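Local coordinates for protein translation initiation factor 6 (Methanocaldococcus jannaschii, PDB 1G61) that binds the 50S ribosomal subunit and prevents its association with the 30S subunit to form the 70S initiation complex, at residues A[47-52]-A[81-86]; A[64-69]-A[113-118]; A[153-158]-A[200-205]. All coordinates share one frame; numbering follows the deposited sequence.

Contact 1 (A[47-52]-A[81-86])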
loop_
_atom_site.group_PDB
_atom_site.type_symbol
_atom_site.label_atom_id
_atom_site.label_comp_id
_atom_site.label_asym_id
_atom_site.label_seq_id
_atom_site.Cartn_x
_atom_site.Cartn_y
_atom_site.Cartn_z
ATOM N N LYS A 47 5.523 -11.897 6.844
ATOM C CA LYS A 47 6.039 -11.591 8.159
ATOM C C LYS A 47 5.497 -10.212 8.566
ATOM O O LYS A 47 5.629 -9.252 7.803
ATOM C CB LYS A 47 7.564 -11.643 8.201
ATOM C CG LYS A 47 8.131 -13.044 7.964
ATOM C CD LYS A 47 8.014 -13.911 9.216
ATOM C CE LYS A 47 8.653 -15.292 9.036
ATOM N NZ LYS A 47 8.657 -16.053 10.324
ATOM N N CYS A 48 4.888 -10.142 9.727
ATOM C CA CYS A 48 4.185 -8.947 10.158
ATOM C C CYS A 48 4.964 -8.243 11.256
ATOM O O CYS A 48 5.417 -8.889 12.200
ATOM C CB CYS A 48 2.803 -9.304 10.681
ATOM S SG CYS A 48 1.653 -9.780 9.388
ATOM N N LEU A 49 5.097 -6.950 11.121
ATOM C CA LEU A 49 5.673 -6.101 12.160
ATOM C C LEU A 49 4.636 -5.092 12.640
ATOM O O LEU A 49 4.065 -4.365 11.791
ATOM C CB LEU A 49 6.875 -5.307 11.613
ATOM C CG LEU A 49 7.433 -4.265 12.589
ATOM C CD1 LEU A 49 8.010 -4.929 13.843
ATOM C CD2 LEU A 49 8.484 -3.384 11.905
ATOM N N GLN A 50 4.409 -5.028 13.948
ATOM C CA GLN A 50 3.597 -3.957 14.519
ATOM C C GLN A 50 4.525 -2.832 14.935
ATOM O O GLN A 50 5.464 -3.039 15.697
ATOM C CB GLN A 50 2.826 -4.463 15.750
ATOM C CG GLN A 50 1.734 -5.461 15.308
ATOM C CD GLN A 50 0.883 -5.905 16.486
ATOM O OE1 GLN A 50 -0.127 -5.228 16.822
ATOM N NE2 GLN A 50 1.252 -6.983 17.128
ATOM N N THR A 51 4.278 -1.615 14.425
ATOM C CA THR A 51 5.133 -0.472 14.708
ATOM C C THR A 51 4.327 0.805 14.550
ATOM O O THR A 51 3.382 0.884 13.766
ATOM C CB THR A 51 6.380 -0.480 13.805
ATOM O OG1 THR A 51 7.289 0.558 14.242
ATOM C CG2 THR A 51 6.077 -0.186 12.339
ATOM N N ASN A 52 4.719 1.854 15.272
ATOM C CA ASN A 52 4.332 3.205 14.955
ATOM C C ASN A 52 5.241 3.775 13.873
ATOM O O ASN A 52 6.374 3.285 13.695
ATOM C CB ASN A 52 4.486 4.111 16.188
ATOM C CG ASN A 52 3.471 3.873 17.301
ATOM O OD1 ASN A 52 2.387 3.354 17.083
ATOM N ND2 ASN A 52 3.882 4.286 18.498
ATOM N N LEU A 81 12.745 3.603 13.686
ATOM C CA LEU A 81 13.685 3.185 12.671
ATOM C C LEU A 81 14.469 1.968 13.154
ATOM O O LEU A 81 14.626 0.994 12.440
ATOM C CB LEU A 81 14.638 4.355 12.363
ATOM C CG LEU A 81 15.470 4.237 11.096
ATOM C CD1 LEU A 81 14.562 4.071 9.862
ATOM C CD2 LEU A 81 16.335 5.472 10.952
ATOM N N ASP A 82 14.954 2.021 14.395
ATOM C CA ASP A 82 15.654 0.912 14.972
ATOM C C ASP A 82 14.797 -0.371 14.981
ATOM O O ASP A 82 15.295 -1.469 14.620
ATOM C CB ASP A 82 16.126 1.190 16.399
ATOM C CG ASP A 82 17.252 2.191 16.479
ATOM O OD1 ASP A 82 17.601 2.582 17.620
ATOM O OD2 ASP A 82 17.826 2.595 15.454
ATOM N N ARG A 83 13.556 -0.276 15.399
ATOM C CA ARG A 83 12.609 -1.372 15.475
ATOM C C ARG A 83 12.416 -1.979 14.080
ATOM O O ARG A 83 12.417 -3.211 13.902
ATOM C CB ARG A 83 11.246 -0.925 16.024
ATOM C CG ARG A 83 10.199 -2.041 16.045
ATOM C CD ARG A 83 8.979 -1.633 16.864
ATOM N NE ARG A 83 7.990 -2.694 16.859
ATOM C CZ ARG A 83 8.084 -3.880 17.512
ATOM N NH1 ARG A 83 9.127 -4.181 18.266
ATOM N NH2 ARG A 83 7.082 -4.757 17.366
ATOM N N ILE A 84 12.207 -1.112 13.102
ATOM C CA ILE A 84 12.000 -1.607 11.728
ATOM C C ILE A 84 13.249 -2.270 11.182
ATOM O O ILE A 84 13.158 -3.384 10.628
ATOM C CB ILE A 84 11.563 -0.434 10.829
ATOM C CG1 ILE A 84 10.177 0.078 11.215
ATOM C CG2 ILE A 84 11.608 -0.826 9.347
ATOM C CD1 ILE A 84 9.805 1.429 10.627
ATOM N N LYS A 85 14.412 -1.674 11.320
ATOM C CA LYS A 85 15.632 -2.297 10.792
ATOM C C LYS A 85 15.913 -3.596 11.534
ATOM O O LYS A 85 16.396 -4.554 10.896
ATOM C CB LYS A 85 16.809 -1.301 10.899
ATOM C CG LYS A 85 16.625 -0.110 9.938
ATOM C CD LYS A 85 17.857 0.779 9.916
ATOM C CE LYS A 85 17.648 1.742 8.734
ATOM N NZ LYS A 85 18.852 2.575 8.549
ATOM N N ASN A 86 15.632 -3.673 12.828
ATOM C CA ASN A 86 15.868 -4.924 13.557
ATOM C C ASN A 86 14.959 -6.024 13.014
ATOM O O ASN A 86 15.419 -7.172 12.820
ATOM C CB ASN A 86 15.658 -4.700 15.070
ATOM C CG ASN A 86 15.786 -6.020 15.806
ATOM O OD1 ASN A 86 14.764 -6.613 16.193
ATOM N ND2 ASN A 86 17.005 -6.432 15.988
#
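In the five-bladed pentein fold, a strand of one sheet meets a helix that packs on another: Leu-49, Gln-50 and Thr-51 lie against Arg-83 and Ile-84. Strand 47-50 lies at one margin of its three-stranded sheet, hydrogen-bonded through its backbone to strand 25-28. Helix 78-90 packs on a different sheet, where Ile-84 touches Leu-70 and Leu-72 of strand 69-73. The strand and helix segments run nearly antiparallel, and their axes come within 9.7 Å. Arg-83 spans the distance between them. Its chain is extended from CG to NE, with CD anti to CA (chi2 168°). The guanidinium then meets the backbone carbonyl of Gln-50 side-on. Arg-83 NE lies 2.8 Å from Gln-50 O, and NH2 lies 2.9 Å from the same oxygen. Neither bond is straight, with N-H...O angles of 152° and 143°, as expected when two nitrogens converge on one atom. The accepting oxygen lies in the guanidinium plane, and both donors lie in the carbonyl plane. This fixes the rotation of the group. Leu-49 covers one face of the guanidinium, with CD1 3.6 Å from Arg-83 NH2. The Thr-51 and Arg-83 side chains pass alongside each other, pointing opposite ways, with Thr-51 OG1 3.8 Å from Arg-83 CD. The Thr-51 hydroxyl donates to Asn-52 O. Next to this polar grip is a small apolar contact. Leu-49 and Ile-84 cross at about a right angle, and Phe-87 also packs on Leu-49. The other Leu-49 methyl, CD2, comes to 3.9 Å from Ile-84 CG1.

Contact 2 (A[64-69]-A[113-118])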
loop_
_atom_site.group_PDB
_atom_site.type_symbol
_atom_site.label_atom_id
_atom_site.label_comp_id
_atom_site.label_asym_id
_atom_site.label_seq_id
_atom_site.Cartn_x
_atom_site.Cartn_y
_atom_site.Cartn_z
ATOM N N VAL A 64 5.631 3.463 2.487
ATOM C CA VAL A 64 5.523 2.696 1.247
ATOM C C VAL A 64 6.582 1.630 1.227
ATOM O O VAL A 64 7.698 1.895 1.707
ATOM C CB VAL A 64 5.847 3.694 0.099
ATOM C CG1 VAL A 64 6.039 3.027 -1.200
ATOM C CG2 VAL A 64 4.747 4.746 0.020
ATOM N N ALA A 65 6.298 0.463 0.655
ATOM C CA ALA A 65 7.348 -0.527 0.522
ATOM C C ALA A 65 7.097 -1.437 -0.667
ATOM O O ALA A 65 5.953 -1.582 -1.118
ATOM C CB ALA A 65 7.490 -1.400 1.775
ATOM N N ASN A 66 8.189 -2.007 -1.146
ATOM C CA ASN A 66 8.047 -3.073 -2.155
ATOM C C ASN A 66 9.144 -4.094 -1.833
ATOM O O ASN A 66 9.681 -4.101 -0.707
ATOM C CB ASN A 66 8.046 -2.541 -3.575
ATOM C CG ASN A 66 9.381 -2.042 -4.081
ATOM O OD1 ASN A 66 10.364 -2.006 -3.307
ATOM N ND2 ASN A 66 9.429 -1.680 -5.377
ATOM N N LYS A 67 9.466 -4.982 -2.781
ATOM C CA LYS A 67 10.500 -6.011 -2.478
ATOM C C LYS A 67 11.867 -5.380 -2.242
ATOM O O LYS A 67 12.710 -5.976 -1.547
ATOM C CB LYS A 67 10.632 -6.974 -3.644
ATOM C CG LYS A 67 11.468 -8.218 -3.324
ATOM C CD LYS A 67 11.716 -9.087 -4.606
ATOM C CE LYS A 67 12.911 -8.551 -5.366
ATOM N NZ LYS A 67 13.138 -9.262 -6.670
ATOM N N TYR A 68 12.104 -4.211 -2.832
ATOM C CA TYR A 68 13.435 -3.590 -2.867
ATOM C C TYR A 68 13.639 -2.493 -1.833
ATOM O O TYR A 68 14.797 -2.303 -1.420
ATOM C CB TYR A 68 13.670 -2.988 -4.255
ATOM C CG TYR A 68 13.714 -4.048 -5.356
ATOM C CD1 TYR A 68 12.677 -4.178 -6.290
ATOM C CD2 TYR A 68 14.795 -4.908 -5.471
ATOM C CE1 TYR A 68 12.693 -5.120 -7.306
ATOM C CE2 TYR A 68 14.821 -5.865 -6.471
ATOM C CZ TYR A 68 13.778 -5.978 -7.380
ATOM O OH TYR A 68 13.883 -6.940 -8.358
ATOM N N GLY A 69 12.574 -1.780 -1.456
ATOM C CA GLY A 69 12.796 -0.591 -0.660
ATOM C C GLY A 69 11.663 -0.341 0.303
ATOM O O GLY A 69 10.534 -0.867 0.151
ATOM N N THR A 113 3.016 1.689 -5.547
ATOM C CA THR A 113 4.107 0.895 -6.112
ATOM C C THR A 113 3.837 -0.583 -6.012
ATOM O O THR A 113 3.269 -1.065 -5.023
ATOM C CB THR A 113 5.434 1.248 -5.424
ATOM O OG1 THR A 113 6.538 0.695 -6.187
ATOM C CG2 THR A 113 5.544 0.743 -3.970
ATOM N N ASN A 114 4.325 -1.310 -7.031
ATOM C CA ASN A 114 4.503 -2.753 -6.845
ATOM C C ASN A 114 5.999 -3.034 -7.034
ATOM O O ASN A 114 6.834 -2.110 -6.850
ATOM C CB ASN A 114 3.591 -3.600 -7.717
ATOM C CG ASN A 114 3.815 -3.420 -9.202
ATOM O OD1 ASN A 114 4.778 -2.761 -9.623
ATOM N ND2 ASN A 114 2.930 -4.025 -10.014
ATOM N N ASP A 115 6.404 -4.244 -7.409
ATOM C CA ASP A 115 7.827 -4.559 -7.584
ATOM C C ASP A 115 8.302 -4.285 -9.006
ATOM O O ASP A 115 9.463 -4.636 -9.279
ATOM C CB ASP A 115 8.075 -6.044 -7.246
ATOM C CG ASP A 115 7.821 -6.308 -5.776
ATOM O OD1 ASP A 115 7.772 -5.370 -4.961
ATOM O OD2 ASP A 115 7.605 -7.476 -5.386
ATOM N N LYS A 116 7.456 -3.691 -9.848
ATOM C CA LYS A 116 7.749 -3.448 -11.252
ATOM C C LYS A 116 7.575 -1.995 -11.657
ATOM O O LYS A 116 8.155 -1.628 -12.696
ATOM C CB LYS A 116 6.876 -4.357 -12.189
ATOM C CG LYS A 116 7.201 -5.839 -11.945
ATOM C CD LYS A 116 6.276 -6.792 -12.666
ATOM C CE LYS A 116 4.952 -6.948 -11.948
ATOM N NZ LYS A 116 4.055 -7.897 -12.684
ATOM N N GLY A 117 6.848 -1.158 -10.894
ATOM C CA GLY A 117 6.637 0.256 -11.308
ATOM C C GLY A 117 5.991 1.006 -10.138
ATOM O O GLY A 117 5.394 0.398 -9.239
ATOM N N ALA A 118 6.131 2.316 -10.227
ATOM C CA ALA A 118 5.553 3.197 -9.196
ATOM C C ALA A 118 5.044 4.468 -9.827
ATOM O O ALA A 118 5.640 5.005 -10.784
ATOM C CB ALA A 118 6.637 3.501 -8.133
HETATM O O HOH W 1 4.611 -2.799 -3.105
#
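Asn-66 OD1 is gripped by two backbone N-H groups, Tyr-68 N at 2.8 Å and Gly-69 N at 2.9 Å. The first bond makes an Asx turn and the second extends it to an Asx motif, in the hairpin between strands 64-65 and 69-73. Asn-114 forms the same motif in the hairpin of strands 111-113 and 117-120, where its OD1 accepts from Lys-116 N and Gly-117 N. The two hairpin turns belong to different sheets of the pentein fold, and they meet here. In both, one donor comes nearly along the C=O axis and the other from above the carbonyl plane. With OD1 held in its own turn, Asn-66 has its amide nitrogen available across the contact. Asn-66 ND2 donates to Asn-114 O at 3.0 Å, and the bond is almost straight at 169°. That oxygen lies in the Asn-66 amide plane. ND2 also bonds to Leu-135 O, so both ends of this buried amide have partners. Asp-115 answers from the other turn. Its CG is anti to the carbonyl carbon (chi1 -66°), and OD1 accepts from Lys-67 N at 2.8 Å. The N-H meets the oxygen from above the carboxylate plane. Asp-115 OD2 is held by Asn-158 ND2. The ring of Tyr-68 reaches Asp-115 O with its edge, through CE1. A water also lies between the carbonyls of Ala-65 and Thr-113. The contact then turns apolar, as Val-64 and Thr-113 side chains cross, with Val-64 CG1 3.6 Å from Thr-113 CG2.

Contact 3 (A[153-158]-A[200-205])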
loop_
_atom_site.group_PDB
_atom_site.type_symbol
_atom_site.label_atom_id
_atom_site.label_comp_id
_atom_site.label_asym_id
_atom_site.label_seq_id
_atom_site.Cartn_x
_atom_site.Cartn_y
_atom_site.Cartn_z
ATOM N N ASN A 153 -5.945 6.253 -3.758
ATOM C CA ASN A 153 -6.988 6.062 -4.742
ATOM C C ASN A 153 -6.794 4.865 -5.649
ATOM O O ASN A 153 -7.508 4.707 -6.650
ATOM C CB ASN A 153 -7.164 7.395 -5.521
ATOM C CG ASN A 153 -7.917 8.342 -4.616
ATOM O OD1 ASN A 153 -9.127 8.148 -4.436
ATOM N ND2 ASN A 153 -7.223 9.337 -4.065
ATOM N N ALA A 154 -5.907 3.952 -5.265
ATOM C CA ALA A 154 -5.753 2.694 -5.986
ATOM C C ALA A 154 -5.024 1.702 -5.091
ATOM O O ALA A 154 -4.422 2.113 -4.111
ATOM C CB ALA A 154 -4.963 2.893 -7.287
ATOM N N VAL A 155 -5.152 0.442 -5.453
ATOM C CA VAL A 155 -4.453 -0.678 -4.857
ATOM C C VAL A 155 -3.687 -1.343 -5.987
ATOM O O VAL A 155 -4.247 -1.579 -7.077
ATOM C CB VAL A 155 -5.437 -1.700 -4.248
ATOM C CG1 VAL A 155 -4.716 -2.948 -3.728
ATOM C CG2 VAL A 155 -6.255 -1.075 -3.149
ATOM N N VAL A 156 -2.417 -1.659 -5.754
ATOM C CA VAL A 156 -1.627 -2.321 -6.780
ATOM C C VAL A 156 -0.802 -3.432 -6.146
ATOM O O VAL A 156 -0.302 -3.287 -5.028
ATOM C CB VAL A 156 -0.751 -1.356 -7.606
ATOM C CG1 VAL A 156 0.406 -0.769 -6.816
ATOM C CG2 VAL A 156 -0.272 -2.083 -8.868
ATOM N N THR A 157 -0.725 -4.537 -6.892
ATOM C CA THR A 157 0.099 -5.665 -6.495
ATOM C C THR A 157 0.899 -6.081 -7.733
ATOM O O THR A 157 0.743 -5.475 -8.830
ATOM C CB THR A 157 -0.692 -6.867 -5.989
ATOM O OG1 THR A 157 -1.282 -7.529 -7.137
ATOM C CG2 THR A 157 -1.807 -6.428 -5.030
ATOM N N ASN A 158 1.760 -7.056 -7.642
ATOM C CA ASN A 158 2.457 -7.594 -8.805
ATOM C C ASN A 158 1.515 -8.267 -9.799
ATOM O O ASN A 158 1.915 -8.454 -10.961
ATOM C CB ASN A 158 3.542 -8.586 -8.364
ATOM C CG ASN A 158 4.658 -7.878 -7.621
ATOM O OD1 ASN A 158 4.939 -6.694 -7.878
ATOM N ND2 ASN A 158 5.290 -8.590 -6.698
ATOM N N ILE A 200 -8.003 -1.215 1.566
ATOM C CA ILE A 200 -7.554 -2.560 1.184
ATOM C C ILE A 200 -6.028 -2.625 1.228
ATOM O O ILE A 200 -5.362 -1.692 0.808
ATOM C CB ILE A 200 -7.949 -2.856 -0.263
ATOM C CG1 ILE A 200 -9.479 -2.832 -0.485
ATOM C CG2 ILE A 200 -7.351 -4.182 -0.732
ATOM C CD1 ILE A 200 -9.885 -2.808 -1.931
ATOM N N ILE A 201 -5.502 -3.721 1.739
ATOM C CA ILE A 201 -4.091 -4.052 1.473
ATOM C C ILE A 201 -4.076 -5.403 0.764
ATOM O O ILE A 201 -4.887 -6.303 1.031
ATOM C CB ILE A 201 -3.228 -4.050 2.745
ATOM C CG1 ILE A 201 -3.697 -5.105 3.757
ATOM C CG2 ILE A 201 -3.182 -2.664 3.381
ATOM C CD1 ILE A 201 -2.810 -5.255 4.976
ATOM N N ALA A 202 -3.180 -5.568 -0.176
ATOM C CA ALA A 202 -3.139 -6.783 -0.969
ATOM C C ALA A 202 -1.731 -7.048 -1.527
ATOM O O ALA A 202 -0.946 -6.121 -1.736
ATOM C CB ALA A 202 -4.081 -6.644 -2.166
ATOM N N ASN A 203 -1.492 -8.308 -1.794
ATOM C CA ASN A 203 -0.327 -8.715 -2.581
ATOM C C ASN A 203 -0.806 -9.787 -3.570
ATOM O O ASN A 203 -2.008 -9.960 -3.772
ATOM C CB ASN A 203 0.866 -9.121 -1.706
ATOM C CG ASN A 203 0.572 -10.313 -0.842
ATOM O OD1 ASN A 203 -0.338 -11.107 -1.152
ATOM N ND2 ASN A 203 1.326 -10.515 0.257
ATOM N N SER A 204 0.139 -10.481 -4.228
ATOM C CA SER A 204 -0.263 -11.459 -5.246
ATOM C C SER A 204 -0.920 -12.687 -4.630
ATOM O O SER A 204 -1.475 -13.503 -5.398
ATOM C CB SER A 204 0.955 -11.878 -6.091
ATOM O OG SER A 204 1.797 -12.714 -5.294
ATOM N N LYS A 205 -0.832 -12.860 -3.300
ATOM C CA LYS A 205 -1.287 -14.057 -2.630
ATOM C C LYS A 205 -2.639 -13.866 -1.945
ATOM O O LYS A 205 -3.337 -14.856 -1.763
ATOM C CB LYS A 205 -0.222 -14.531 -1.612
ATOM C CG LYS A 205 1.045 -14.986 -2.329
ATOM C CD LYS A 205 2.213 -15.162 -1.397
ATOM C CE LYS A 205 2.666 -13.802 -0.880
ATOM N NZ LYS A 205 3.872 -13.995 -0.002
HETATM O O HOH W 2 -2.996 -9.386 -6.397
#
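This is a buried, mainly apolar contact between marginal strands of two separate three-stranded sheets, close to the centre of the chain. Val-155 and Thr-157 face Ile-200 and Ala-202. Strands 154-156 and 200-202 run in nearly the same direction, at 14°. Their axes come no closer than 7.2 Å, and no direct hydrogen bond joins the two segments. Side chains fill the interval instead. Val-155 and Ile-200 cross at about a right angle. Val-155 CG2, anti to its own carbonyl carbon, lies 3.8 Å from Ile-200 CB. The other branch, Val-155 CG1, sits 4.1 Å from Ala-202 CB. Leu-225 of helix 215-225 packs on both Val-155 and Ala-202. An alanine in place of Val-155 would remove CG1 and CG2, and would probably open a gap beside Ile-200 and Ala-202.

Beyond the valine the backbones draw closer, to 5.0 Å between Thr-157 CA and Asn-203 CA. Thr-157 turns its methyl to the other strand. Thr-157 CG2 meets Ala-202 O at 3.4 Å and Ala-202 CB at 3.7 Å. Its hydroxyl takes the position between the backbone N and the carbonyl carbon (chi1 75°). There OG1 bonds to Lys-159 N and Gly-160 N of its own turn. A water adds the polar link across the contact, 2.6 Å from Thr-157 OG1 and donating to Asn-203 O. Asn-203 OD1 accepts from Lys-205 N, which makes an Asx turn, while its ND2 bonds to Thr-22 O and Leu-44 O. Inner strands set side by side around a common axis, each belonging to its own sheet, are typical of the five-bladed pentein fold of the eIF-6 family.

Overall arrangement
Contacts 2 and 3 lie near the centre of the chain, with centres 11 Å apart, and they touch. Lys-116 NZ bonds to Asn-158 O and Asn-114 ND2 to Thr-157 O, so the turn at 113-118 is held to 153-158. Contact 1 lies farther out and touches neither. Contact 3 is buried and contact 2 partly buried; contact 1 is mostly buried, with exposed Arg-83 at its rim. Strand 69-73 supports the helix of contact 1 and pairs with strand 64-65 of contact 2. Contacts 2 and 3 each join two sheets, whereas contact 1 joins a strand to a helix. An arginine bridges contact 1, turn amides and a carboxylate carry contact 2, and aliphatic side chains and a threonine methyl fill contact 3.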